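Periplasmic solute binding protein (Pectobacterium atrosepticum, PDB 4RY1) probably binds a sugar or related solute in the periplasm and hands it to an ABC-type importer, as members of the bacterial solute-binding protein 1 family do. Local coordinates at residues N231-R236 against I253-S258; G160-Q163 against L169-L172; Q221-S226 against G241-M246; L248-I253 against N349-A354. One frame throughout, in Å; residues are numbered along the deposited sequence.

Contact 1. Residues N231-R236 against I253-S258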
loop_
_atom_site.group_PDB
_atom_site.type_symbol
_atom_site.label_atom_id
_atom_site.label_comp_id
_atom_site.label_asym_id
_atom_site.label_seq_id
_atom_site.Cartn_x
_atom_site.Cartn_y
_atom_site.Cartn_z
ATOM N N ASN A 231 10.396 12.991 -4.124
ATOM C CA ASN A 231 9.953 11.846 -3.350
ATOM C C ASN A 231 10.230 12.115 -1.876
ATOM O O ASN A 231 11.326 12.503 -1.487
ATOM C CB ASN A 231 10.704 10.584 -3.774
ATOM C CG ASN A 231 10.291 10.070 -5.142
ATOM O OD1 ASN A 231 9.120 10.151 -5.535
ATOM N ND2 ASN A 231 11.256 9.537 -5.880
ATOM N N VAL A 232 9.239 11.894 -1.032
ATOM C CA VAL A 232 9.443 12.156 0.401
ATOM C C VAL A 232 10.536 11.253 0.986
ATOM O O VAL A 232 11.274 11.671 1.871
ATOM C CB VAL A 232 8.120 12.061 1.174
ATOM C CG1 VAL A 232 8.337 12.134 2.679
ATOM C CG2 VAL A 232 7.246 13.234 0.777
ATOM N N TYR A 233 10.678 10.049 0.428
ATOM C CA TYR A 233 11.746 9.145 0.873
ATOM C C TYR A 233 13.145 9.632 0.456
ATOM O O TYR A 233 14.154 9.028 0.796
ATOM C CB TYR A 233 11.490 7.700 0.436
ATOM C CG TYR A 233 11.179 7.452 -1.023
ATOM C CD1 TYR A 233 12.189 7.229 -1.957
ATOM C CD2 TYR A 233 9.857 7.352 -1.453
ATOM C CE1 TYR A 233 11.878 6.961 -3.280
ATOM C CE2 TYR A 233 9.543 7.077 -2.760
ATOM C CZ TYR A 233 10.555 6.881 -3.672
ATOM O OH TYR A 233 10.237 6.613 -4.984
ATOM N N GLU A 234 13.194 10.752 -0.254
ATOM C CA GLU A 234 14.459 11.428 -0.642
ATOM C C GLU A 234 14.646 12.821 -0.025
ATOM O O GLU A 234 15.686 13.450 -0.263
ATOM C CB GLU A 234 14.568 11.560 -2.180
ATOM C CG GLU A 234 14.688 10.235 -2.914
ATOM C CD GLU A 234 14.385 10.328 -4.401
ATOM O OE1 GLU A 234 14.517 11.421 -4.973
ATOM O OE2 GLU A 234 13.999 9.293 -5.001
ATOM N N ILE A 235 13.682 13.331 0.747
ATOM C CA ILE A 235 13.863 14.683 1.312
ATOM C C ILE A 235 14.675 14.643 2.602
ATOM O O ILE A 235 14.639 13.667 3.359
ATOM C CB ILE A 235 12.564 15.508 1.502
ATOM C CG1 ILE A 235 11.708 14.954 2.649
ATOM C CG2 ILE A 235 11.786 15.598 0.189
ATOM C CD1 ILE A 235 10.441 15.742 2.935
ATOM N N ARG A 236 15.377 15.732 2.858
ATOM C CA ARG A 236 16.322 15.782 3.961
ATOM C C ARG A 236 15.646 15.538 5.306
ATOM O O ARG A 236 16.214 14.844 6.141
ATOM C CB ARG A 236 17.074 17.122 3.988
ATOM N N ILE A 253 8.366 -0.442 2.999
ATOM C CA ILE A 253 9.469 -0.234 3.944
ATOM C C ILE A 253 10.830 -0.181 3.252
ATOM O O ILE A 253 11.623 0.697 3.559
ATOM C CB ILE A 253 9.438 -1.308 5.053
ATOM C CG1 ILE A 253 8.243 -1.044 5.983
ATOM C CG2 ILE A 253 10.761 -1.356 5.811
ATOM C CD1 ILE A 253 7.939 -2.192 6.930
ATOM N N TYR A 254 11.088 -1.088 2.309
ATOM C CA TYR A 254 12.396 -1.117 1.634
ATOM C C TYR A 254 12.634 0.207 0.908
ATOM O O TYR A 254 13.704 0.790 0.983
ATOM C CB TYR A 254 12.510 -2.303 0.663
ATOM C CG TYR A 254 12.985 -3.593 1.287
ATOM C CD1 TYR A 254 12.705 -3.903 2.614
ATOM C CD2 TYR A 254 13.700 -4.503 0.546
ATOM C CE1 TYR A 254 13.150 -5.084 3.183
ATOM C CE2 TYR A 254 14.140 -5.686 1.108
ATOM C CZ TYR A 254 13.860 -5.968 2.434
ATOM O OH TYR A 254 14.319 -7.134 3.035
ATOM N N THR A 255 11.606 0.692 0.225
ATOM C CA THR A 255 11.695 1.979 -0.469
ATOM C C THR A 255 12.028 3.133 0.476
ATOM O O THR A 255 12.883 3.984 0.189
ATOM C CB THR A 255 10.398 2.285 -1.224
ATOM O OG1 THR A 255 10.144 1.238 -2.172
ATOM C CG2 THR A 255 10.487 3.633 -1.924
ATOM N N TYR A 256 11.317 3.208 1.599
ATOM C CA TYR A 256 11.570 4.295 2.567
ATOM C C TYR A 256 12.873 4.141 3.345
ATOM O O TYR A 256 13.428 5.120 3.850
ATOM C CB TYR A 256 10.364 4.533 3.508
ATOM C CG TYR A 256 9.298 5.312 2.773
ATOM C CD1 TYR A 256 8.556 4.708 1.781
ATOM C CD2 TYR A 256 9.088 6.675 3.017
ATOM C CE1 TYR A 256 7.609 5.405 1.056
ATOM C CE2 TYR A 256 8.144 7.395 2.284
ATOM C CZ TYR A 256 7.396 6.749 1.314
ATOM O OH TYR A 256 6.467 7.401 0.524
ATOM N N SER A 257 13.376 2.915 3.404
ATOM C CA SER A 257 14.646 2.635 4.043
ATOM C C SER A 257 15.833 2.947 3.133
ATOM O O SER A 257 16.949 3.141 3.615
ATOM C CB SER A 257 14.702 1.157 4.441
ATOM O OG SER A 257 13.870 0.893 5.551
ATOM N N SER A 258 15.565 3.040 1.828
ATOM C CA SER A 258 16.603 2.948 0.777
ATOM C C SER A 258 17.649 4.065 0.854
ATOM O O SER A 258 18.827 3.834 0.605
ATOM C CB SER A 258 15.964 2.877 -0.627
ATOM O OG SER A 258 15.339 4.100 -1.029
HETATM O O HOH W 1 14.887 6.672 2.105
#

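Contact 2. Residues G160-Q163 against L169-L172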
loop_
_atom_site.group_PDB
_atom_site.type_symbol
_atom_site.label_atom_id
_atom_site.label_comp_id
_atom_site.label_asym_id
_atom_site.label_seq_id
_atom_site.Cartn_x
_atom_site.Cartn_y
_atom_site.Cartn_z
ATOM N N GLY A 160 5.485 11.833 9.479
ATOM C CA GLY A 160 5.410 12.522 8.193
ATOM C C GLY A 160 4.213 12.062 7.386
ATOM O O GLY A 160 3.341 11.327 7.850
ATOM N N VAL A 161 4.171 12.563 6.161
ATOM C CA VAL A 161 3.136 12.283 5.204
ATOM C C VAL A 161 3.878 11.718 4.006
ATOM O O VAL A 161 4.715 12.395 3.413
ATOM C CB VAL A 161 2.361 13.555 4.837
ATOM C CG1 VAL A 161 1.302 13.291 3.779
ATOM C CG2 VAL A 161 1.697 14.146 6.087
ATOM N N ALA A 162 3.603 10.454 3.696
ATOM C CA ALA A 162 4.463 9.626 2.859
ATOM C C ALA A 162 4.654 10.124 1.425
ATOM O O ALA A 162 5.706 9.882 0.823
ATOM C CB ALA A 162 3.923 8.205 2.858
ATOM N N GLN A 163 3.642 10.786 0.882
ATOM C CA GLN A 163 3.710 11.358 -0.473
ATOM C C GLN A 163 3.449 12.868 -0.450
ATOM O O GLN A 163 3.107 13.471 -1.465
ATOM C CB GLN A 163 2.772 10.595 -1.413
ATOM C CG GLN A 163 3.207 9.144 -1.626
ATOM C CD GLN A 163 2.361 8.362 -2.610
ATOM O OE1 GLN A 163 1.952 8.878 -3.641
ATOM N NE2 GLN A 163 2.136 7.087 -2.314
ATOM N N LEU A 169 -3.179 9.892 0.842
ATOM C CA LEU A 169 -3.900 8.644 1.105
ATOM C C LEU A 169 -3.487 8.029 2.440
ATOM O O LEU A 169 -4.306 7.426 3.140
ATOM C CB LEU A 169 -3.645 7.627 -0.009
ATOM C CG LEU A 169 -4.213 6.211 0.184
ATOM C CD1 LEU A 169 -5.716 6.202 0.360
ATOM C CD2 LEU A 169 -3.833 5.309 -0.972
ATOM N N ASP A 170 -2.213 8.137 2.799
ATOM C CA ASP A 170 -1.769 7.552 4.081
ATOM C C ASP A 170 -2.563 8.091 5.270
ATOM O O ASP A 170 -3.027 7.322 6.110
ATOM C CB ASP A 170 -0.265 7.683 4.343
ATOM C CG ASP A 170 0.248 9.107 4.362
ATOM O OD1 ASP A 170 -0.394 10.034 3.842
ATOM O OD2 ASP A 170 1.358 9.271 4.877
ATOM N N ILE A 171 -2.731 9.408 5.345
ATOM C CA ILE A 171 -3.445 9.983 6.496
ATOM C C ILE A 171 -4.953 9.763 6.368
ATOM O O ILE A 171 -5.620 9.575 7.396
ATOM C CB ILE A 171 -3.088 11.456 6.755
ATOM C CG1 ILE A 171 -1.568 11.648 6.835
ATOM C CG2 ILE A 171 -3.777 11.964 8.029
ATOM C CD1 ILE A 171 -0.847 10.835 7.885
ATOM N N LEU A 172 -5.478 9.715 5.148
ATOM C CA LEU A 172 -6.882 9.298 4.949
ATOM C C LEU A 172 -7.097 7.909 5.535
ATOM O O LEU A 172 -8.096 7.633 6.190
ATOM C CB LEU A 172 -7.260 9.293 3.479
ATOM C CG LEU A 172 -8.668 8.800 3.157
ATOM C CD1 LEU A 172 -9.684 9.744 3.751
ATOM C CD2 LEU A 172 -8.836 8.699 1.650
HETATM O O HOH W 2 2.751 8.634 7.158
HETATM O O HOH W 3 0.999 10.746 1.672
#

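Contact 3. Residues Q221-S226 against G241-M246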
loop_
_atom_site.group_PDB
_atom_site.type_symbol
_atom_site.label_atom_id
_atom_site.label_comp_id
_atom_site.label_asym_id
_atom_site.label_seq_id
_atom_site.Cartn_x
_atom_site.Cartn_y
_atom_site.Cartn_z
ATOM N N GLN A 221 0.303 20.943 4.809
ATOM C CA GLN A 221 0.538 20.831 3.371
ATOM C C GLN A 221 1.414 21.971 2.824
ATOM O O GLN A 221 2.024 21.823 1.756
ATOM C CB GLN A 221 -0.760 20.715 2.589
ATOM C CG GLN A 221 -1.453 19.393 2.835
ATOM C CD GLN A 221 -0.795 18.307 2.025
ATOM O OE1 GLN A 221 -0.896 18.314 0.798
ATOM N NE2 GLN A 221 -0.101 17.391 2.686
ATOM N N ARG A 222 1.478 23.095 3.542
ATOM C CA ARG A 222 2.423 24.169 3.196
ATOM C C ARG A 222 3.870 23.667 3.331
ATOM O O ARG A 222 4.712 23.883 2.450
ATOM C CB ARG A 222 2.227 25.399 4.079
ATOM C CG ARG A 222 0.881 26.102 3.919
ATOM C CD ARG A 222 0.830 27.293 4.847
ATOM N NE ARG A 222 -0.314 28.179 4.683
ATOM C CZ ARG A 222 -0.375 29.219 3.849
ATOM N NH1 ARG A 222 0.613 29.505 3.003
ATOM N NH2 ARG A 222 -1.472 29.960 3.839
ATOM N N TYR A 223 4.119 22.942 4.408
ATOM C CA TYR A 223 5.442 22.344 4.651
ATOM C C TYR A 223 5.800 21.415 3.486
ATOM O O TYR A 223 6.861 21.518 2.891
ATOM C CB TYR A 223 5.449 21.588 5.975
ATOM C CG TYR A 223 6.675 20.790 6.297
ATOM C CD1 TYR A 223 6.874 19.541 5.716
ATOM C CD2 TYR A 223 7.591 21.224 7.228
ATOM C CE1 TYR A 223 7.971 18.755 6.044
ATOM C CE2 TYR A 223 8.696 20.451 7.562
ATOM C CZ TYR A 223 8.890 19.211 6.959
ATOM O OH TYR A 223 9.971 18.405 7.284
ATOM N N PHE A 224 4.909 20.489 3.166
ATOM C CA PHE A 224 5.236 19.509 2.120
ATOM C C PHE A 224 5.369 20.169 0.747
ATOM O O PHE A 224 6.245 19.799 -0.044
ATOM C CB PHE A 224 4.294 18.307 2.142
ATOM C CG PHE A 224 4.562 17.422 3.322
ATOM C CD1 PHE A 224 5.716 16.647 3.362
ATOM C CD2 PHE A 224 3.725 17.439 4.430
ATOM C CE1 PHE A 224 6.012 15.882 4.480
ATOM C CE2 PHE A 224 4.007 16.654 5.538
ATOM C CZ PHE A 224 5.164 15.901 5.576
ATOM N N SER A 225 4.553 21.183 0.489
ATOM C CA SER A 225 4.628 21.894 -0.781
ATOM C C SER A 225 5.971 22.557 -0.985
ATOM O O SER A 225 6.403 22.711 -2.130
ATOM C CB SER A 225 3.520 22.920 -0.891
ATOM O OG SER A 225 2.254 22.275 -0.989
ATOM N N SER A 226 6.638 22.917 0.120
ATOM C CA SER A 226 7.949 23.577 0.063
ATOM C C SER A 226 9.013 22.668 -0.541
ATOM O O SER A 226 10.064 23.141 -0.939
ATOM C CB SER A 226 8.410 24.123 1.426
ATOM O OG SER A 226 8.928 23.109 2.272
ATOM N N GLY A 241 16.023 12.406 10.029
ATOM C CA GLY A 241 15.284 12.102 11.251
ATOM C C GLY A 241 14.395 13.176 11.825
ATOM O O GLY A 241 13.865 13.012 12.927
ATOM N N GLU A 242 14.205 14.271 11.086
ATOM C CA GLU A 242 13.267 15.315 11.531
ATOM C C GLU A 242 11.809 14.833 11.485
ATOM O O GLU A 242 10.987 15.165 12.338
ATOM C CB GLU A 242 13.418 16.581 10.688
ATOM C CG GLU A 242 14.671 17.367 11.053
ATOM C CD GLU A 242 15.045 18.449 10.075
ATOM O OE1 GLU A 242 14.279 18.716 9.133
ATOM O OE2 GLU A 242 16.133 19.034 10.279
ATOM N N LEU A 243 11.483 14.106 10.428
ATOM C CA LEU A 243 10.205 13.384 10.350
ATOM C C LEU A 243 10.436 11.991 10.900
ATOM O O LEU A 243 11.121 11.167 10.288
ATOM C CB LEU A 243 9.697 13.323 8.913
ATOM C CG LEU A 243 9.537 14.650 8.164
ATOM C CD1 LEU A 243 9.142 14.407 6.721
ATOM C CD2 LEU A 243 8.522 15.531 8.869
ATOM N N ALA A 244 9.858 11.746 12.066
ATOM C CA ALA A 244 10.262 10.615 12.890
ATOM C C ALA A 244 9.364 9.380 12.762
ATOM O O ALA A 244 9.467 8.441 13.543
ATOM C CB ALA A 244 10.369 11.033 14.339
ATOM N N GLY A 245 8.511 9.366 11.756
ATOM C CA GLY A 245 7.599 8.258 11.563
ATOM C C GLY A 245 6.975 8.320 10.193
ATOM O O GLY A 245 6.849 9.393 9.616
ATOM N N MET A 246 6.531 7.158 9.726
ATOM C CA MET A 246 5.657 7.053 8.561
ATOM C C MET A 246 4.669 5.917 8.782
ATOM O O MET A 246 5.006 4.905 9.396
ATOM C CB MET A 246 6.459 6.788 7.275
ATOM C CG MET A 246 7.236 7.980 6.755
ATOM S SD MET A 246 6.309 9.384 6.051
ATOM C CE MET A 246 7.715 10.537 6.000
HETATM O O HOH W 4 11.642 19.395 9.159
#

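Contact 4. Residues L248-I253 against N349-A354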
loop_
_atom_site.group_PDB
_atom_site.type_symbol
_atom_site.label_atom_id
_atom_site.label_comp_id
_atom_site.label_asym_id
_atom_site.label_seq_id
_atom_site.Cartn_x
_atom_site.Cartn_y
_atom_site.Cartn_z
ATOM N N LEU A 248 3.163 3.377 6.751
ATOM C CA LEU A 248 3.427 2.780 5.435
ATOM C C LEU A 248 2.775 1.431 5.298
ATOM O O LEU A 248 2.649 0.692 6.272
ATOM C CB LEU A 248 4.930 2.555 5.255
ATOM C CG LEU A 248 5.797 3.796 5.298
ATOM C CD1 LEU A 248 7.271 3.402 5.254
ATOM C CD2 LEU A 248 5.441 4.769 4.184
ATOM N N TRP A 249 2.457 1.051 4.061
ATOM C CA TRP A 249 2.291 -0.375 3.769
ATOM C C TRP A 249 3.637 -1.048 4.076
ATOM O O TRP A 249 4.689 -0.521 3.690
ATOM C CB TRP A 249 1.933 -0.614 2.308
ATOM C CG TRP A 249 0.606 -0.107 1.892
ATOM C CD1 TRP A 249 0.354 0.885 0.985
ATOM C CD2 TRP A 249 -0.676 -0.584 2.337
ATOM N NE1 TRP A 249 -1.003 1.040 0.847
ATOM C CE2 TRP A 249 -1.649 0.159 1.665
ATOM C CE3 TRP A 249 -1.092 -1.587 3.234
ATOM C CZ2 TRP A 249 -3.020 -0.043 1.872
ATOM C CZ3 TRP A 249 -2.449 -1.791 3.436
ATOM C CH2 TRP A 249 -3.396 -1.026 2.752
ATOM N N ASP A 250 3.640 -2.230 4.692
ATOM C CA ASP A 250 4.947 -2.859 4.966
ATOM C C ASP A 250 5.731 -3.157 3.673
ATOM O O ASP A 250 6.957 -3.213 3.688
ATOM C CB ASP A 250 4.892 -4.045 5.955
ATOM C CG ASP A 250 3.912 -5.125 5.563
ATOM O OD1 ASP A 250 4.061 -5.675 4.448
ATOM O OD2 ASP A 250 3.015 -5.457 6.382
ATOM N N SER A 251 5.011 -3.272 2.549
ATOM C CA SER A 251 5.629 -3.467 1.223
ATOM C C SER A 251 6.403 -2.232 0.726
ATOM O O SER A 251 7.126 -2.310 -0.269
ATOM C CB SER A 251 4.540 -3.844 0.214
ATOM O OG SER A 251 3.591 -2.812 0.103
ATOM N N ALA A 252 6.255 -1.106 1.417
ATOM C CA ALA A 252 6.983 0.129 1.086
ATOM C C ALA A 252 8.198 0.379 1.975
ATOM O O ALA A 252 8.943 1.329 1.774
ATOM C CB ALA A 252 6.047 1.323 1.209
ATOM N N ILE A 253 8.366 -0.442 2.999
ATOM C CA ILE A 253 9.469 -0.234 3.944
ATOM C C ILE A 253 10.830 -0.181 3.252
ATOM O O ILE A 253 11.623 0.697 3.559
ATOM C CB ILE A 253 9.438 -1.308 5.053
ATOM C CG1 ILE A 253 8.243 -1.044 5.983
ATOM C CG2 ILE A 253 10.761 -1.356 5.811
ATOM C CD1 ILE A 253 7.939 -2.192 6.930
ATOM N N ASN A 349 9.708 -7.796 10.603
ATOM C CA ASN A 349 9.214 -7.387 11.923
ATOM C C ASN A 349 7.837 -6.684 11.830
ATOM O O ASN A 349 6.903 -6.969 12.596
ATOM C CB ASN A 349 10.248 -6.480 12.603
ATOM C CG ASN A 349 11.481 -7.252 13.079
ATOM O OD1 ASN A 349 11.396 -8.434 13.391
ATOM N ND2 ASN A 349 12.616 -6.584 13.128
ATOM N N ALA A 350 7.707 -5.779 10.860
ATOM C CA ALA A 350 6.428 -5.094 10.635
ATOM C C ALA A 350 5.307 -6.054 10.215
ATOM O O ALA A 350 4.173 -5.973 10.693
ATOM C CB ALA A 350 6.608 -4.021 9.583
ATOM N N TYR A 351 5.651 -6.978 9.329
ATOM C CA TYR A 351 4.682 -7.970 8.843
ATOM C C TYR A 351 4.224 -8.903 9.979
ATOM O O TYR A 351 3.028 -9.137 10.158
ATOM C CB TYR A 351 5.292 -8.767 7.695
ATOM C CG TYR A 351 4.374 -9.768 7.051
ATOM C CD1 TYR A 351 4.258 -11.053 7.549
ATOM C CD2 TYR A 351 3.629 -9.406 5.924
ATOM C CE1 TYR A 351 3.426 -11.979 6.931
ATOM C CE2 TYR A 351 2.804 -10.298 5.299
ATOM C CZ TYR A 351 2.695 -11.573 5.786
ATOM O OH TYR A 351 1.836 -12.406 5.105
ATOM N N ARG A 352 5.181 -9.384 10.767
ATOM C CA ARG A 352 4.891 -10.262 11.906
ATOM C C ARG A 352 4.073 -9.537 12.956
ATOM O O ARG A 352 3.172 -10.134 13.532
ATOM C CB ARG A 352 6.169 -10.863 12.494
ATOM C CG ARG A 352 6.761 -11.930 11.584
ATOM C CD ARG A 352 8.127 -12.410 12.035
ATOM N NE ARG A 352 8.514 -13.614 11.302
ATOM C CZ ARG A 352 9.738 -14.138 11.292
ATOM N NH1 ARG A 352 10.734 -13.571 11.967
ATOM N NH2 ARG A 352 9.967 -15.234 10.591
ATOM N N ALA A 353 4.349 -8.239 13.167
ATOM C CA ALA A 353 3.560 -7.439 14.115
ATOM C C ALA A 353 2.111 -7.311 13.650
ATOM O O ALA A 353 1.163 -7.468 14.439
ATOM C CB ALA A 353 4.189 -6.073 14.334
ATOM N N ALA A 354 1.932 -7.026 12.367
ATOM C CA ALA A 354 0.578 -6.951 11.805
ATOM C C ALA A 354 -0.157 -8.283 11.956
ATOM O O ALA A 354 -1.349 -8.308 12.300
ATOM C CB ALA A 354 0.617 -6.525 10.344
HETATM O O HOH W 5 2.791 -4.173 8.808
#

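Contact 1. Residues N231-R236 against I253-S258
The ring of Tyr233 turns an edge to the face of Tyr256: the centroids are 5.2 Å apart and the planes stand at 68°, a T-shaped pair in which CD2 lies nearest Tyr256 CZ. Two CH-pi contacts accompany it. The methyl CG2 of Thr255 sits over the middle of the Tyr233 ring, 3.6 Å from its centroid and only 8° off the normal, while Asn231 CB covers the opposite face, so the ring is sandwiched between two aliphatic groups. Tyr233 CB in turn lies over the Tyr256 ring, offset toward the rim, and comes within 3.7 Å of Tyr256 CD2. The 3-10 backbone directs CB over that ring, and chi1 of 51°, with CG between backbone N and carbonyl carbon, then turns the Tyr233 ring so that its edge meets Tyr256 and a face meets Thr255 CG2.

Polar contacts across the pair run through water. One water donates to Tyr233 O and to Tyr256 O, at 2.8 Å from each carbonyl oxygen, tying the 3-10 turn 232-234 to helix 253-257. Within the turn, Asn231 ND2 donates an almost straight bond to Glu234 OE2, 2.9 Å away and met from above the carboxylate plane. The hydroxyl of Tyr256 is bonded to Ala162 O, which fixes the far end of that ring.

The arrangement is a small aromatic cluster joining the loop before helix 236-239 to the short helix after strand 245-249, within the solute-binding protein fold; an acetate ion, probably from the crystallisation liquor, lies close to the Thr255 side chain and may mark a pocket.

Contact 2. Residues G160-Q163 against L169-L172
Ala162 and Asp170 bring the two backbones closest, with their CA atoms 6.7 Å apart: Gly160-Gln163 is an irregular strip of loop, and Leu169-Leu172 is the first turn of helix 169-183. Val161 is extended, whereas Ala162 has helical angles, and at this change of course the amide of Ala162 faces the helix. Its N donates to Asp170 OD2 over 2.8 Å with an N-H...O angle of 173°, meeting the oxygen from 40° above the carboxylate plane.

Two waters extend this grip to the neighbouring peptides. One donates to both Gly160 O and Asp170 OD2, the latter at 2.7 Å; the other accepts from Gln163 N, 2.8 Å away, and donates to Asp170 OD1. The carboxylate thus holds three successive points of the loop, one directly and two through water, although it is buried. This is a loop tied back onto the start of the helix that follows it, in the solute-binding protein domain; Gly160 also bonds through its backbone to Gly245, at the start of strand 245-249, so the strip lies between that strand and helix 169-183.

A chi1 of 59° places Asp170 CG between its own N and carbonyl carbon, where OD1 can also receive a weak, bent bond from Ile171 N. The hydrocarbon parts fit around the acid. Ala162 CB lies 3.4 Å from Asp170 OD2, and Val161 CG1 reaches within 3.7 Å of OD1, its side chain crossing the aspartate at about a right angle. The other branch, Val161 CG2, touches Ile171 CG1 at 4.2 Å, and beyond it Ile171 packs on Tyr209 and Leu212 of helix 199-214.

Contact 3. Residues Q221-S226 against G241-M246
Leu243 pushes its two methyl groups against the ends of two aromatic side chains, Tyr223 and Phe224, which come from the opposite direction off helix 221-225. CD2 lies 3.6 Å from Tyr223 OH and approaches that ring obliquely; CD1 meets the rim of Phe224 near its plane, 4.1 Å from CE1. Backbone spacing confirms that side chains alone close the gap, since the nearest CA atoms, those of Phe224 and Leu243, are 11.4 Å apart.

The two rings reach one leucine because their first torsions differ. Tyr223 CG stands opposite its backbone N (chi1 173°), while Phe224 CG stands opposite its carbonyl carbon (chi1 -72°), and this brings the neighbours together: Tyr223 CD1 lies 3.7 Å above the Phe224 plane, over its centre. Pro237 of helix 236-239 touches both Tyr223 and Leu243, and Tyr157 adds an edge-to-face contact to Tyr223.

The polar link passes through a water in the plane of the Tyr223 ring. Tyr223 OH donates to it over 2.7 Å, and the water donates to Glu242 OE1. Within 221-226, Gln221 O accepts from Ser225 N and from Ser225 OG (2.8 Å), the two donors arriving from opposite faces of its plane, and Ser226 OG bonds to Tyr223 O in the carbonyl plane.

With no direct hydrogen bond between the segments, the approach to strand 245-249 is held to the helix by dispersion at the leucine methyls, and the water-bridged glutamate supplies its polar part; donating to the carboxylate would be expected to make the water a better acceptor for the phenol, so the two bonds probably reinforce each other.

Contact 4. Residues L248-I253 against N349-A354
Two different first torsions bring the Asp250 carboxylate alongside Tyr351. In Asp250, chi1 of 54° sets CG between the backbone N and the carbonyl carbon, and the carboxylate then lies against the start of the Tyr351 side chain; in Tyr351, chi1 of -177° swings the ring to the side opposite its own N. The result is an oblique approach with carboxylate and ring planes 65° apart, OD2 lying 3.9 Å from Tyr351 CA and 4.0 Å from CD2. No direct hydrogen bond spans the segments. A water placed 2.8 Å from Asp250 OD2 can donate to it and, weakly, to Ala350 O, but it cannot serve every neighbouring acceptor at once, and this bridge is not certain.

These groups sit where strand 245-249 ends and the chain turns toward helix 253-257, with helix 346-356 packed across the turn: a strand-to-helix bend covered by a helix more than 90 residues further along the chain. The carboxylate is held chiefly by strand 107-123, since OD1 is bonded to Thr116 OG1 and OD2 to Ser117 N, and these bonds satisfy an acid that is buried.

Ala350 supplies the apolar half of the contact. Its CB stands 4.0 Å from Asp250 CB and 3.5 Å from Ile253 CD1, the latter tighter than usual for two carbons. CD1 is the end of the longer branch of Ile253, which also touches Leu346 one helical turn earlier.

In the fold
Contacts 2 and 4 lie nearest the middle of the chain, about 11 and 10 Å from its centre, and each carries a buried aspartate; contact 3 is buried too but further out, at 19 Å, and contact 1 is only partly buried. Chemistry follows place: in contact 2 the acid bonds directly across the segments, in contact 4 its main partners belong to strand 107-123, and contacts 1 and 3 rely on rings and methyls with a bridging water. Strand 245-249 serves contacts 3 and 4. Ile253 lies in contacts 1 and 4 but touches across only the latter, and Tyr256 CB against Leu248 CD1 joins them. Val161 CG2 against Phe224 CE2 (3.5 Å) joins contacts 2 and 3.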